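Putative uncharacterized protein (Pseudomonas putida, PDB 4J25) probably hydroxylates prolyl residues of elongation factor Tu as an iron- and 2-oxoglutarate-dependent prolyl-4-hydroxylase with a double-stranded beta-helix (jellyroll) fold. Local coordinates at residues P27-L32 with M112-L117; H42-Q47 with L176-A181; H146-R151 with M157-L162; V196-L199 with P204-V207. One frame throughout, in Å; residues are numbered along the deposited sequence.

Overall arrangement
Contacts 3 and 4, their centres about 7 Å apart, together supply the three protein ligands of the manganese ion, and both reach the metal-chelating N-oxalylglycine. Contact 2, about 6 Å centre to centre from contact 4, bridges the two sheets of the double-stranded beta-helix next to the pocket; Leu176 touches the ligand and Met178 lies about 4 Å, side chain to side chain, from His205. Backbone pairing ties these three together: Ser45 to Val197, Ser159 to Phe198, Arg177 to Glu206 and His146 to His205. Contact 1 lies farther out, its centre about 19 Å from each of the others, though Pro30 packs on Gln47 of contact 2; it joins the N-terminal loop to helix 103-123, away from the metal.

Contact 1: P27-L32 with M112-L117; sequences PEHPML and MDQLRL
His29 and Leu32 of the loop leading into helix 32-42 lean on one side of helix 103-123, at Gln114 and Leu115. Ahead of them, Pro27 lends its carbonyl O to a weak bond from His29 ND1 (3.3 Å), which may help to orient the imidazole. The His29 ring, with CG between the backbone N and the carbonyl carbon (chi1 64°), reaches for the end of Gln114. The amide stands nearly upright to the ring, the planes 82° apart, at the edge near CE1; the very short approach modelled there is doubtful, and the pair is best read as packing of a ring edge on an amide. Helix 103-123 is one of the helices that flank the larger sheet of the double-stranded beta-helix fold: Leu115 also rests on Phe221 of strand 214-222, and Phe50 packs against Leu32 and Met112. Leu32 presses a single branch onto the helix. Its CD1 sits 3.6 Å from Gln114 CB and 3.5 Å from the backbone N of Leu115, while Leu115 CB is a looser 4.4 Å from the same methyl.

Contact 2: H42-Q47 with L176-A181; sequences HGWSQQ and LRMFLA. With OGA (N-oxalylglycine), chain J.
Strands 44-47 and 176-179, which carry Trp44 and Met178, belong to different sheets of the double-stranded beta-helix, so their backbones are not paired; one water joins His42 O to Ala181 N beyond the strand ends. Gly43, with its positive phi of 85°, turns the chain out of helix 32-42 and into Trp44. The indole takes the contact. A chi1 of 69° folds it back over its own backbone and turns a face to the opposing strand. Leu180 CD2 lies over that face, 4.0 Å from the centroid of the Trp44 five-membered ring in a CH-pi contact, while Leu180 CD1 meets the rim, 3.5 Å from Trp44 NE1, and reaches on towards CZ2. Met178 approaches from the same side as a Met-aromatic contact. Its SD is 4.8 Å from the centroid of the Trp44 six-membered ring, obliquely placed, and the chain bends at chi3 to bring CE to 3.8 Å from Trp44 CB. His186 also meets the indole, and Phe198 lies against both Trp44 and Met178. At the far end of strand 176-179, Leu176 CD1 touches N-oxalylglycine C4 at 3.7 Å. An alanine in place of Trp44 would probably leave Leu180 CD2 without its ring face and Met178 CE and SD without their aromatic neighbour, opening a gap between the sheets. With no direct polar bond between the two strands, cohesion here rests on dispersion and on the fit of methyl groups and sulfur to the indole.

Contact 3: H146-R151 with M157-L162; sequences HLDRFR and MVSAVL. With MN (manganese (II) ion), chain I; OGA (N-oxalylglycine), chain J.
Asp148 meets Ser159 where the His-X-Asp...His facial triad of the 2-oxoglutarate oxygenases is anchored to strand 156-163 of the double-stranded beta-helix. His146 and Asp148 supply two of the three protein ligands. In Asp148 a chi1 of -73° carries the carboxylate to the metal, and the small chi2 of -18° turns its two oxygens to separate tasks: OD1 binds manganese at 2.1 Å and OD2 points to the strand. Ser159 OG donates to the anti lone pair of OD2 over 2.7 Å; the metal-bound water donates to OD2 as well, and Trp220 NE1 bonds to it from strand 214-222. These three bonds should fix the rotation of the carboxylate. His146 sends NE2 to the metal at 2.2 Å, with ND1 bonded to Arg144 O and Tyr143 stacked on the ring. N-oxalylglycine chelates through O2 and O2', the latter at the edge of the His146 ring. Val161, further along the strand, brings CG1 to 3.8 Å from N-oxalylglycine O3. At the outer end, Met157 and Val158 form a classic beta bulge opposite Phe221. There Arg149 stretches out from CG to NE alongside Met157, whose chain folds at chi2 and chi3 until the sulfur lies over one face of the guanidinium, SD 3.4 Å from Arg149 NH1.

Contact 4: V196-L199 with P204-V207; sequences VVFL and PHEV. With MN (manganese (II) ion), chain I; OGA (N-oxalylglycine), chain J.
The manganese site, where His205 completes the facial triad begun by His146 and Asp148, is backed at this contact by Phe198. Strands 195-199 and 205-207 lie in the two different sheets of the jellyroll, and the aromatic pair joins one sheet to the other. It is a tilted T-shaped (edge-to-face) pair: the edge of Phe198 points at the face of His205, centroids 4.6 Å apart and planes at 63°. Phe198 CZ stands over the imidazole, displaced towards its rim, and is 3.3 Å from His205 CE1; Phe198 CE2 follows along the same side of the ring. Matching first torsions, chi1 56° and 57°, swing both rings in from their strands to meet. His205 NE2 binds manganese at 2.1 Å, while ND1 is bonded to Val203 O, so the imidazole is tied at both nitrogens. N-oxalylglycine O2' lies 2.8 Å from His205 NE2 as a fellow metal ligand, and Val207 CG2 packs on N-oxalylglycine C4 at 3.6 Å. Replacing Phe198 by an alanine would probably leave the face of His205 without the ring edge packed on it and open a gap there, the imidazole's tilt then resting more on the metal and Val203 O. Phe198, which also touches Asp148 and Ser159, thus acts as a second-shell wall: its hydrocarbon edge packs on the ring without competing for the metal, while the Val203 bond helps to keep NE2 pointed at the manganese.

Contact 1: P27-L32 with M112-L117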
loop_
_atom_site.group_PDB
_atom_site.type_symbol
_atom_site.label_atom_id
_atom_site.label_comp_id
_atom_site.label_asym_id
_atom_site.label_seq_id
_atom_site.Cartn_x
_atom_site.Cartn_y
_atom_site.Cartn_z
ATOM N N PRO A 27 9.188 -8.409 10.627
ATOM C CA PRO A 27 9.009 -9.538 9.707
ATOM C C PRO A 27 10.018 -9.533 8.561
ATOM O O PRO A 27 10.572 -8.483 8.220
ATOM C CB PRO A 27 7.591 -9.324 9.174
ATOM C CG PRO A 27 7.389 -7.823 9.245
ATOM C CD PRO A 27 8.134 -7.389 10.476
ATOM N N GLU A 28 10.233 -10.693 7.954
ATOM C CA GLU A 28 11.144 -10.793 6.828
ATOM C C GLU A 28 10.549 -10.104 5.618
ATOM O O GLU A 28 9.351 -10.231 5.354
ATOM C CB GLU A 28 11.426 -12.256 6.487
ATOM C CG GLU A 28 12.116 -12.999 7.593
ATOM C CD GLU A 28 13.462 -12.394 7.915
ATOM O OE1 GLU A 28 14.310 -12.356 7.001
ATOM O OE2 GLU A 28 13.662 -11.936 9.062
ATOM N N HIS A 29 11.386 -9.378 4.885
ATOM C CA HIS A 29 10.952 -8.699 3.667
ATOM C C HIS A 29 12.140 -8.560 2.714
ATOM O O HIS A 29 13.285 -8.588 3.150
ATOM C CB HIS A 29 10.345 -7.322 3.999
ATOM C CG HIS A 29 11.320 -6.367 4.609
ATOM N ND1 HIS A 29 11.424 -6.180 5.969
ATOM C CD2 HIS A 29 12.236 -5.546 4.046
ATOM C CE1 HIS A 29 12.367 -5.289 6.216
ATOM N NE2 HIS A 29 12.875 -4.888 5.066
ATOM N N PRO A 30 11.876 -8.416 1.406
ATOM C CA PRO A 30 13.002 -8.236 0.484
ATOM C C PRO A 30 13.680 -6.879 0.706
ATOM O O PRO A 30 13.137 -6.052 1.423
ATOM C CB PRO A 30 12.346 -8.318 -0.897
ATOM C CG PRO A 30 10.951 -7.904 -0.687
ATOM C CD PRO A 30 10.578 -8.338 0.719
ATOM N N MET A 31 14.853 -6.664 0.124
ATOM C CA MET A 31 15.642 -5.469 0.418
ATOM C C MET A 31 14.903 -4.194 -0.014
ATOM O O MET A 31 14.356 -4.115 -1.101
ATOM C CB MET A 31 17.013 -5.571 -0.244
ATOM N N LEU A 32 14.876 -3.201 0.864
ATOM C CA LEU A 32 14.088 -1.996 0.626
ATOM C C LEU A 32 14.781 -1.059 -0.367
ATOM O O LEU A 32 14.140 -0.195 -0.975
ATOM C CB LEU A 32 13.825 -1.274 1.944
ATOM C CG LEU A 32 13.140 -2.118 3.017
ATOM C CD1 LEU A 32 12.952 -1.302 4.266
ATOM C CD2 LEU A 32 11.804 -2.656 2.536
ATOM N N MET A 112 7.103 -1.077 7.505
ATOM C CA MET A 112 6.841 0.165 6.808
ATOM C C MET A 112 7.636 1.301 7.448
ATOM O O MET A 112 7.995 2.255 6.767
ATOM C CB MET A 112 5.345 0.474 6.800
ATOM C CG MET A 112 4.528 -0.538 6.001
ATOM S SD MET A 112 4.999 -0.549 4.256
ATOM C CE MET A 112 6.077 -1.896 4.100
ATOM N N ASP A 113 7.924 1.201 8.745
ATOM C CA ASP A 113 8.776 2.203 9.359
ATOM C C ASP A 113 10.179 2.096 8.790
ATOM O O ASP A 113 10.834 3.105 8.565
ATOM C CB ASP A 113 8.803 2.128 10.880
ATOM C CG ASP A 113 9.541 3.304 11.497
ATOM O OD1 ASP A 113 9.027 4.435 11.426
ATOM O OD2 ASP A 113 10.644 3.120 12.037
ATOM N N GLN A 114 10.640 0.883 8.529
ATOM C CA GLN A 114 11.929 0.710 7.876
ATOM C C GLN A 114 11.921 1.318 6.475
ATOM O O GLN A 114 12.893 1.931 6.065
ATOM C CB GLN A 114 12.279 -0.761 7.754
ATOM C CG GLN A 114 12.854 -1.399 8.986
ATOM C CD GLN A 114 13.237 -2.834 8.708
ATOM O OE1 GLN A 114 12.381 -3.645 8.401
ATOM N NE2 GLN A 114 14.525 -3.144 8.777
ATOM N N LEU A 115 10.845 1.084 5.736
ATOM C CA LEU A 115 10.667 1.686 4.421
ATOM C C LEU A 115 10.648 3.229 4.483
ATOM O O LEU A 115 11.240 3.870 3.637
ATOM C CB LEU A 115 9.390 1.147 3.757
ATOM C CG LEU A 115 9.090 1.669 2.347
ATOM C CD1 LEU A 115 10.287 1.480 1.438
ATOM C CD2 LEU A 115 7.865 0.976 1.769
ATOM N N ARG A 116 9.980 3.804 5.478
ATOM C CA ARG A 116 10.031 5.248 5.730
ATOM C C ARG A 116 11.451 5.803 5.839
ATOM O O ARG A 116 11.802 6.791 5.166
ATOM C CB ARG A 116 9.255 5.617 6.994
ATOM C CG ARG A 116 9.090 7.142 7.160
ATOM C CD ARG A 116 8.175 7.488 8.317
ATOM N NE ARG A 116 8.691 6.952 9.568
ATOM C CZ ARG A 116 9.643 7.519 10.306
ATOM N NH1 ARG A 116 10.199 8.664 9.943
ATOM N NH2 ARG A 116 10.043 6.924 11.427
ATOM N N LEU A 117 12.267 5.159 6.663
ATOM C CA LEU A 117 13.639 5.610 6.889
ATOM C C LEU A 117 14.475 5.420 5.633
ATOM O O LEU A 117 15.364 6.216 5.354
ATOM C CB LEU A 117 14.290 4.869 8.059
ATOM C CG LEU A 117 13.647 5.012 9.451
ATOM C CD1 LEU A 117 14.409 4.168 10.502
ATOM C CD2 LEU A 117 13.583 6.458 9.902
#

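Contact 2: H42-Q47 with L176-A181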
loop_
_atom_site.group_PDB
_atom_site.type_symbol
_atom_site.label_atom_id
_atom_site.label_comp_id
_atom_site.label_asym_id
_atom_site.label_seq_id
_atom_site.Cartn_x
_atom_site.Cartn_y
_atom_site.Cartn_z
ATOM N N HIS A 42 11.259 5.596 -11.482
ATOM C CA HIS A 42 9.974 5.420 -12.172
ATOM C C HIS A 42 8.787 6.038 -11.455
ATOM O O HIS A 42 7.704 6.123 -12.029
ATOM C CB HIS A 42 9.641 3.933 -12.369
ATOM C CG HIS A 42 10.676 3.158 -13.120
ATOM N ND1 HIS A 42 11.366 2.106 -12.555
ATOM C CD2 HIS A 42 11.112 3.252 -14.395
ATOM C CE1 HIS A 42 12.207 1.607 -13.441
ATOM N NE2 HIS A 42 12.074 2.285 -14.566
ATOM N N GLY A 43 8.951 6.440 -10.200
ATOM C CA GLY A 43 7.829 6.979 -9.448
ATOM C C GLY A 43 6.959 5.920 -8.782
ATOM O O GLY A 43 5.981 6.247 -8.114
ATOM N N TRP A 44 7.289 4.648 -8.985
ATOM C CA TRP A 44 6.496 3.561 -8.406
ATOM C C TRP A 44 7.301 2.284 -8.297
ATOM O O TRP A 44 8.331 2.138 -8.944
ATOM C CB TRP A 44 5.226 3.307 -9.229
ATOM C CG TRP A 44 5.478 2.728 -10.583
ATOM C CD1 TRP A 44 5.940 3.395 -11.696
ATOM C CD2 TRP A 44 5.292 1.364 -10.984
ATOM N NE1 TRP A 44 6.048 2.528 -12.751
ATOM C CE2 TRP A 44 5.652 1.279 -12.348
ATOM C CE3 TRP A 44 4.856 0.210 -10.326
ATOM C CZ2 TRP A 44 5.590 0.086 -13.066
ATOM C CZ3 TRP A 44 4.776 -0.985 -11.048
ATOM C CH2 TRP A 44 5.146 -1.036 -12.400
ATOM N N SER A 45 6.817 1.349 -7.478
ATOM C CA SER A 45 7.500 0.088 -7.288
ATOM C C SER A 45 6.461 -0.977 -6.943
ATOM O O SER A 45 5.433 -0.686 -6.330
ATOM C CB SER A 45 8.524 0.202 -6.168
ATOM O OG SER A 45 9.357 -0.938 -6.106
ATOM N N GLN A 46 6.725 -2.194 -7.382
ATOM C CA GLN A 46 5.886 -3.340 -7.046
ATOM C C GLN A 46 6.760 -4.498 -6.577
ATOM O O GLN A 46 7.757 -4.826 -7.215
ATOM C CB GLN A 46 5.047 -3.740 -8.249
ATOM C CG GLN A 46 4.164 -4.994 -8.017
ATOM C CD GLN A 46 3.338 -5.376 -9.237
ATOM O OE1 GLN A 46 2.871 -6.499 -9.350
ATOM N NE2 GLN A 46 3.136 -4.438 -10.142
ATOM N N GLN A 47 6.388 -5.115 -5.454
ATOM C CA GLN A 47 7.178 -6.187 -4.864
ATOM C C GLN A 47 6.287 -7.365 -4.552
ATOM O O GLN A 47 5.350 -7.232 -3.773
ATOM C CB GLN A 47 7.816 -5.731 -3.556
ATOM C CG GLN A 47 8.690 -4.516 -3.706
ATOM C CD GLN A 47 9.906 -4.813 -4.530
ATOM O OE1 GLN A 47 10.461 -5.910 -4.459
ATOM N NE2 GLN A 47 10.317 -3.855 -5.342
ATOM N N LEU A 176 -5.683 -3.035 -9.552
ATOM C CA LEU A 176 -5.308 -1.628 -9.490
ATOM C C LEU A 176 -4.738 -1.276 -10.871
ATOM O O LEU A 176 -3.845 -1.961 -11.355
ATOM C CB LEU A 176 -4.241 -1.395 -8.425
ATOM C CG LEU A 176 -3.673 0.026 -8.298
ATOM C CD1 LEU A 176 -4.721 0.952 -7.714
ATOM C CD2 LEU A 176 -2.408 0.043 -7.446
ATOM N N ARG A 177 -5.275 -0.242 -11.506
ATOM C CA ARG A 177 -4.733 0.248 -12.781
ATOM C C ARG A 177 -4.045 1.599 -12.590
ATOM O O ARG A 177 -4.681 2.560 -12.194
ATOM C CB ARG A 177 -5.841 0.365 -13.826
ATOM C CG ARG A 177 -5.361 0.926 -15.162
ATOM C CD ARG A 177 -6.365 0.699 -16.261
ATOM N NE ARG A 177 -6.482 -0.714 -16.616
ATOM C CZ ARG A 177 -7.436 -1.216 -17.393
ATOM N NH1 ARG A 177 -8.379 -0.431 -17.892
ATOM N NH2 ARG A 177 -7.450 -2.506 -17.671
ATOM N N MET A 178 -2.745 1.642 -12.889
ATOM C CA MET A 178 -1.907 2.805 -12.674
ATOM C C MET A 178 -1.571 3.457 -14.003
ATOM O O MET A 178 -1.179 2.784 -14.954
ATOM C CB MET A 178 -0.606 2.386 -11.996
ATOM C CG MET A 178 -0.821 1.586 -10.720
ATOM S SD MET A 178 0.674 0.733 -10.206
ATOM C CE MET A 178 1.588 2.102 -9.532
ATOM N N PHE A 179 -1.743 4.768 -14.053
ATOM C CA PHE A 179 -1.475 5.532 -15.252
ATOM C C PHE A 179 -0.129 6.186 -15.125
ATOM O O PHE A 179 0.068 7.135 -14.356
ATOM C CB PHE A 179 -2.613 6.512 -15.499
ATOM C CG PHE A 179 -3.927 5.819 -15.672
ATOM C CD1 PHE A 179 -4.307 5.331 -16.908
ATOM C CD2 PHE A 179 -4.749 5.587 -14.594
ATOM C CE1 PHE A 179 -5.501 4.645 -17.060
ATOM C CE2 PHE A 179 -5.951 4.908 -14.749
ATOM C CZ PHE A 179 -6.320 4.434 -15.984
ATOM N N LEU A 180 0.813 5.643 -15.889
ATOM C CA LEU A 180 2.210 6.004 -15.759
ATOM C C LEU A 180 2.549 6.998 -16.832
ATOM O O LEU A 180 1.668 7.431 -17.565
ATOM C CB LEU A 180 3.079 4.758 -15.863
ATOM C CG LEU A 180 2.609 3.632 -14.948
ATOM C CD1 LEU A 180 3.471 2.380 -15.116
ATOM C CD2 LEU A 180 2.585 4.107 -13.484
ATOM N N ALA A 181 3.820 7.379 -16.907
ATOM C CA ALA A 181 4.254 8.396 -17.858
ATOM C C ALA A 181 4.108 7.870 -19.277
ATOM O O ALA A 181 4.062 6.665 -19.486
ATOM C CB ALA A 181 5.698 8.775 -17.584
HETATM C C1 OGA J . -6.898 4.204 -2.217
HETATM C C2 OGA J . -6.622 3.320 -3.393
HETATM C C4 OGA J . -6.254 1.074 -4.354
HETATM C C5 OGA J . -6.200 -0.374 -4.004
HETATM O O1 OGA J . -7.295 3.654 -1.149
HETATM O O2 OGA J . -6.714 5.471 -2.292
HETATM O "O2'" OGA J . -6.461 3.816 -4.498
HETATM O O3 OGA J . -5.489 -1.146 -4.694
HETATM N N1 OGA J . -6.535 1.888 -3.218
HETATM O O4 OGA J . -6.854 -0.829 -3.028
HETATM O O HOH W 1 5.970 6.212 -14.694
#

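Contact 3: H146-R151 with M157-L162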
loop_
_atom_site.group_PDB
_atom_site.type_symbol
_atom_site.label_atom_id
_atom_site.label_comp_id
_atom_site.label_asym_id
_atom_site.label_seq_id
_atom_site.Cartn_x
_atom_site.Cartn_y
_atom_site.Cartn_z
ATOM N N HIS A 146 -8.274 8.502 -9.790
ATOM C CA HIS A 146 -7.984 9.551 -8.819
ATOM C C HIS A 146 -6.499 9.649 -8.528
ATOM O O HIS A 146 -5.711 8.753 -8.871
ATOM C CB HIS A 146 -8.756 9.324 -7.512
ATOM C CG HIS A 146 -8.270 8.160 -6.705
ATOM N ND1 HIS A 146 -8.614 6.861 -6.995
ATOM C CD2 HIS A 146 -7.472 8.103 -5.612
ATOM C CE1 HIS A 146 -8.045 6.049 -6.119
ATOM N NE2 HIS A 146 -7.344 6.777 -5.272
ATOM N N LEU A 147 -6.140 10.768 -7.908
ATOM C CA LEU A 147 -4.821 10.961 -7.332
ATOM C C LEU A 147 -4.988 10.959 -5.826
ATOM O O LEU A 147 -5.973 11.473 -5.304
ATOM C CB LEU A 147 -4.213 12.295 -7.757
ATOM C CG LEU A 147 -3.638 12.363 -9.160
ATOM C CD1 LEU A 147 -3.883 13.753 -9.770
ATOM C CD2 LEU A 147 -2.172 12.043 -9.136
ATOM N N ASP A 148 -4.024 10.389 -5.127
ATOM C CA ASP A 148 -4.102 10.344 -3.677
ATOM C C ASP A 148 -3.796 11.703 -3.064
ATOM O O ASP A 148 -4.376 12.070 -2.057
ATOM C CB ASP A 148 -3.146 9.302 -3.112
ATOM C CG ASP A 148 -3.616 7.874 -3.356
ATOM O OD1 ASP A 148 -4.801 7.629 -3.646
ATOM O OD2 ASP A 148 -2.766 6.998 -3.239
ATOM N N ARG A 149 -2.873 12.437 -3.652
ATOM C CA ARG A 149 -2.493 13.744 -3.122
ATOM C C ARG A 149 -2.878 14.845 -4.101
ATOM O O ARG A 149 -2.436 14.831 -5.233
ATOM C CB ARG A 149 -0.983 13.792 -2.869
ATOM C CG ARG A 149 -0.501 15.151 -2.433
ATOM C CD ARG A 149 0.941 15.423 -2.795
ATOM N NE ARG A 149 1.328 16.748 -2.320
ATOM C CZ ARG A 149 2.566 17.225 -2.350
ATOM N NH1 ARG A 149 3.551 16.482 -2.835
ATOM N NH2 ARG A 149 2.818 18.444 -1.893
ATOM N N PHE A 150 -3.695 15.792 -3.662
ATOM C CA PHE A 150 -4.045 16.944 -4.492
ATOM C C PHE A 150 -2.898 17.960 -4.529
ATOM O O PHE A 150 -1.942 17.863 -3.758
ATOM C CB PHE A 150 -5.307 17.611 -3.951
ATOM C CG PHE A 150 -6.520 16.712 -3.942
ATOM C CD1 PHE A 150 -6.545 15.531 -4.679
ATOM C CD2 PHE A 150 -7.644 17.057 -3.195
ATOM C CE1 PHE A 150 -7.666 14.716 -4.669
ATOM C CE2 PHE A 150 -8.765 16.247 -3.181
ATOM C CZ PHE A 150 -8.778 15.075 -3.917
ATOM N N ARG A 151 -2.993 18.944 -5.415
ATOM C CA ARG A 151 -1.995 20.010 -5.449
ATOM C C ARG A 151 -2.147 20.945 -4.238
ATOM O O ARG A 151 -1.548 22.020 -4.202
ATOM C CB ARG A 151 -2.112 20.811 -6.750
ATOM N N MET A 157 2.725 11.857 0.718
ATOM C CA MET A 157 3.791 11.946 -0.260
ATOM C C MET A 157 3.995 10.629 -1.017
ATOM O O MET A 157 4.372 10.633 -2.176
ATOM C CB MET A 157 5.103 12.299 0.431
ATOM C CG MET A 157 5.114 13.654 1.110
ATOM S SD MET A 157 4.679 14.986 -0.044
ATOM C CE MET A 157 6.090 14.955 -1.129
ATOM N N VAL A 158 3.798 9.503 -0.341
ATOM C CA VAL A 158 4.026 8.207 -0.956
ATOM C C VAL A 158 2.919 7.269 -0.517
ATOM O O VAL A 158 2.604 7.208 0.655
ATOM C CB VAL A 158 5.381 7.578 -0.524
ATOM C CG1 VAL A 158 5.565 6.197 -1.196
ATOM C CG2 VAL A 158 6.568 8.510 -0.838
ATOM N N SER A 159 2.354 6.535 -1.461
ATOM C CA SER A 159 1.241 5.638 -1.206
ATOM C C SER A 159 1.756 4.221 -1.194
ATOM O O SER A 159 2.680 3.902 -1.913
ATOM C CB SER A 159 0.202 5.758 -2.316
ATOM O OG SER A 159 -0.228 7.097 -2.456
ATOM N N ALA A 160 1.145 3.369 -0.387
ATOM C CA ALA A 160 1.552 1.982 -0.309
ATOM C C ALA A 160 0.322 1.133 -0.013
ATOM O O ALA A 160 -0.439 1.411 0.923
ATOM C CB ALA A 160 2.618 1.796 0.760
ATOM N N VAL A 161 0.125 0.118 -0.838
ATOM C CA VAL A 161 -0.990 -0.798 -0.699
ATOM C C VAL A 161 -0.442 -2.212 -0.631
ATOM O O VAL A 161 0.327 -2.619 -1.510
ATOM C CB VAL A 161 -1.919 -0.749 -1.919
ATOM C CG1 VAL A 161 -3.237 -1.459 -1.594
ATOM C CG2 VAL A 161 -2.164 0.649 -2.345
ATOM N N LEU A 162 -0.839 -2.956 0.402
ATOM C CA LEU A 162 -0.498 -4.370 0.506
ATOM C C LEU A 162 -1.750 -5.197 0.208
ATOM O O LEU A 162 -2.807 -4.970 0.801
ATOM C CB LEU A 162 0.062 -4.706 1.901
ATOM C CG LEU A 162 0.413 -6.199 2.106
ATOM C CD1 LEU A 162 1.638 -6.608 1.327
ATOM C CD2 LEU A 162 0.622 -6.487 3.573
HETATM MN MN MN I . -5.727 5.767 -4.194
HETATM C C1 OGA J . -6.898 4.204 -2.217
HETATM C C2 OGA J . -6.622 3.320 -3.393
HETATM C C4 OGA J . -6.254 1.074 -4.354
HETATM C C5 OGA J . -6.200 -0.374 -4.004
HETATM O O1 OGA J . -7.295 3.654 -1.149
HETATM O O2 OGA J . -6.714 5.471 -2.292
HETATM O "O2'" OGA J . -6.461 3.816 -4.498
HETATM O O3 OGA J . -5.489 -1.146 -4.694
HETATM N N1 OGA J . -6.535 1.888 -3.218
HETATM O O4 OGA J . -6.854 -0.829 -3.028
HETATM O O HOH W 2 -4.111 4.642 -3.109
#

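Contact 4: V196-L199 with P204-V207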
loop_
_atom_site.group_PDB
_atom_site.type_symbol
_atom_site.label_atom_id
_atom_site.label_comp_id
_atom_site.label_asym_id
_atom_site.label_seq_id
_atom_site.Cartn_x
_atom_site.Cartn_y
_atom_site.Cartn_z
ATOM N N VAL A 196 2.487 -2.542 -3.519
ATOM C CA VAL A 196 2.656 -1.517 -4.543
ATOM C C VAL A 196 2.907 -0.201 -3.826
ATOM O O VAL A 196 2.165 0.157 -2.930
ATOM C CB VAL A 196 1.410 -1.375 -5.425
ATOM C CG1 VAL A 196 1.613 -0.256 -6.495
ATOM C CG2 VAL A 196 1.111 -2.671 -6.102
ATOM N N VAL A 197 3.964 0.501 -4.221
ATOM C CA VAL A 197 4.303 1.803 -3.644
ATOM C C VAL A 197 4.404 2.814 -4.782
ATOM O O VAL A 197 4.970 2.523 -5.836
ATOM C CB VAL A 197 5.656 1.734 -2.906
ATOM C CG1 VAL A 197 5.934 3.000 -2.134
ATOM C CG2 VAL A 197 5.683 0.543 -1.936
ATOM N N PHE A 198 3.854 4.005 -4.593
ATOM C CA PHE A 198 4.005 5.049 -5.613
ATOM C C PHE A 198 3.967 6.470 -5.047
ATOM O O PHE A 198 3.526 6.717 -3.899
ATOM C CB PHE A 198 2.970 4.892 -6.736
ATOM C CG PHE A 198 1.532 4.881 -6.268
ATOM C CD1 PHE A 198 0.902 3.680 -5.964
ATOM C CD2 PHE A 198 0.811 6.061 -6.155
ATOM C CE1 PHE A 198 -0.403 3.651 -5.544
ATOM C CE2 PHE A 198 -0.493 6.041 -5.736
ATOM C CZ PHE A 198 -1.107 4.834 -5.423
ATOM N N LEU A 199 4.461 7.406 -5.849
ATOM C CA LEU A 199 4.391 8.807 -5.495
ATOM C C LEU A 199 2.948 9.318 -5.591
ATOM O O LEU A 199 2.349 9.315 -6.663
ATOM C CB LEU A 199 5.342 9.620 -6.388
ATOM C CG LEU A 199 6.814 9.239 -6.218
ATOM C CD1 LEU A 199 7.719 10.001 -7.201
ATOM C CD2 LEU A 199 7.297 9.456 -4.789
ATOM N N PRO A 204 -1.920 8.798 -11.171
ATOM C CA PRO A 204 -3.360 8.562 -11.119
ATOM C C PRO A 204 -3.598 7.071 -11.143
ATOM O O PRO A 204 -2.796 6.342 -11.736
ATOM C CB PRO A 204 -3.875 9.216 -12.401
ATOM C CG PRO A 204 -2.795 10.123 -12.843
ATOM C CD PRO A 204 -1.527 9.488 -12.414
ATOM N N HIS A 205 -4.659 6.608 -10.502
ATOM C CA HIS A 205 -4.920 5.169 -10.463
ATOM C C HIS A 205 -6.384 4.912 -10.169
ATOM O O HIS A 205 -7.109 5.808 -9.753
ATOM C CB HIS A 205 -4.029 4.463 -9.438
ATOM C CG HIS A 205 -4.161 4.999 -8.045
ATOM N ND1 HIS A 205 -3.514 6.143 -7.633
ATOM C CD2 HIS A 205 -4.846 4.548 -6.967
ATOM C CE1 HIS A 205 -3.812 6.389 -6.369
ATOM N NE2 HIS A 205 -4.605 5.431 -5.933
ATOM N N GLU A 206 -6.822 3.691 -10.427
ATOM C CA GLU A 206 -8.202 3.315 -10.191
ATOM C C GLU A 206 -8.257 1.837 -9.857
ATOM O O GLU A 206 -7.272 1.115 -10.025
ATOM C CB GLU A 206 -9.056 3.621 -11.426
ATOM C CG GLU A 206 -8.711 2.770 -12.607
ATOM C CD GLU A 206 -9.455 3.159 -13.859
ATOM O OE1 GLU A 206 -9.218 2.527 -14.904
ATOM O OE2 GLU A 206 -10.260 4.108 -13.817
ATOM N N VAL A 207 -9.404 1.392 -9.362
ATOM C CA VAL A 207 -9.628 -0.021 -9.082
ATOM C C VAL A 207 -10.807 -0.497 -9.901
ATOM O O VAL A 207 -11.896 0.056 -9.803
ATOM C CB VAL A 207 -9.924 -0.275 -7.603
ATOM C CG1 VAL A 207 -10.236 -1.790 -7.349
ATOM C CG2 VAL A 207 -8.768 0.210 -6.745
HETATM MN MN MN I . -5.727 5.767 -4.194
HETATM C C1 OGA J . -6.898 4.204 -2.217
HETATM C C2 OGA J . -6.622 3.320 -3.393
HETATM C C4 OGA J . -6.254 1.074 -4.354
HETATM C C5 OGA J . -6.200 -0.374 -4.004
HETATM O O1 OGA J . -7.295 3.654 -1.149
HETATM O O2 OGA J . -6.714 5.471 -2.292
HETATM O "O2'" OGA J . -6.461 3.816 -4.498
HETATM O O3 OGA J . -5.489 -1.146 -4.694
HETATM N N1 OGA J . -6.535 1.888 -3.218
HETATM O O4 OGA J . -6.854 -0.829 -3.028
HETATM O O HOH W 2 -4.111 4.642 -3.109
#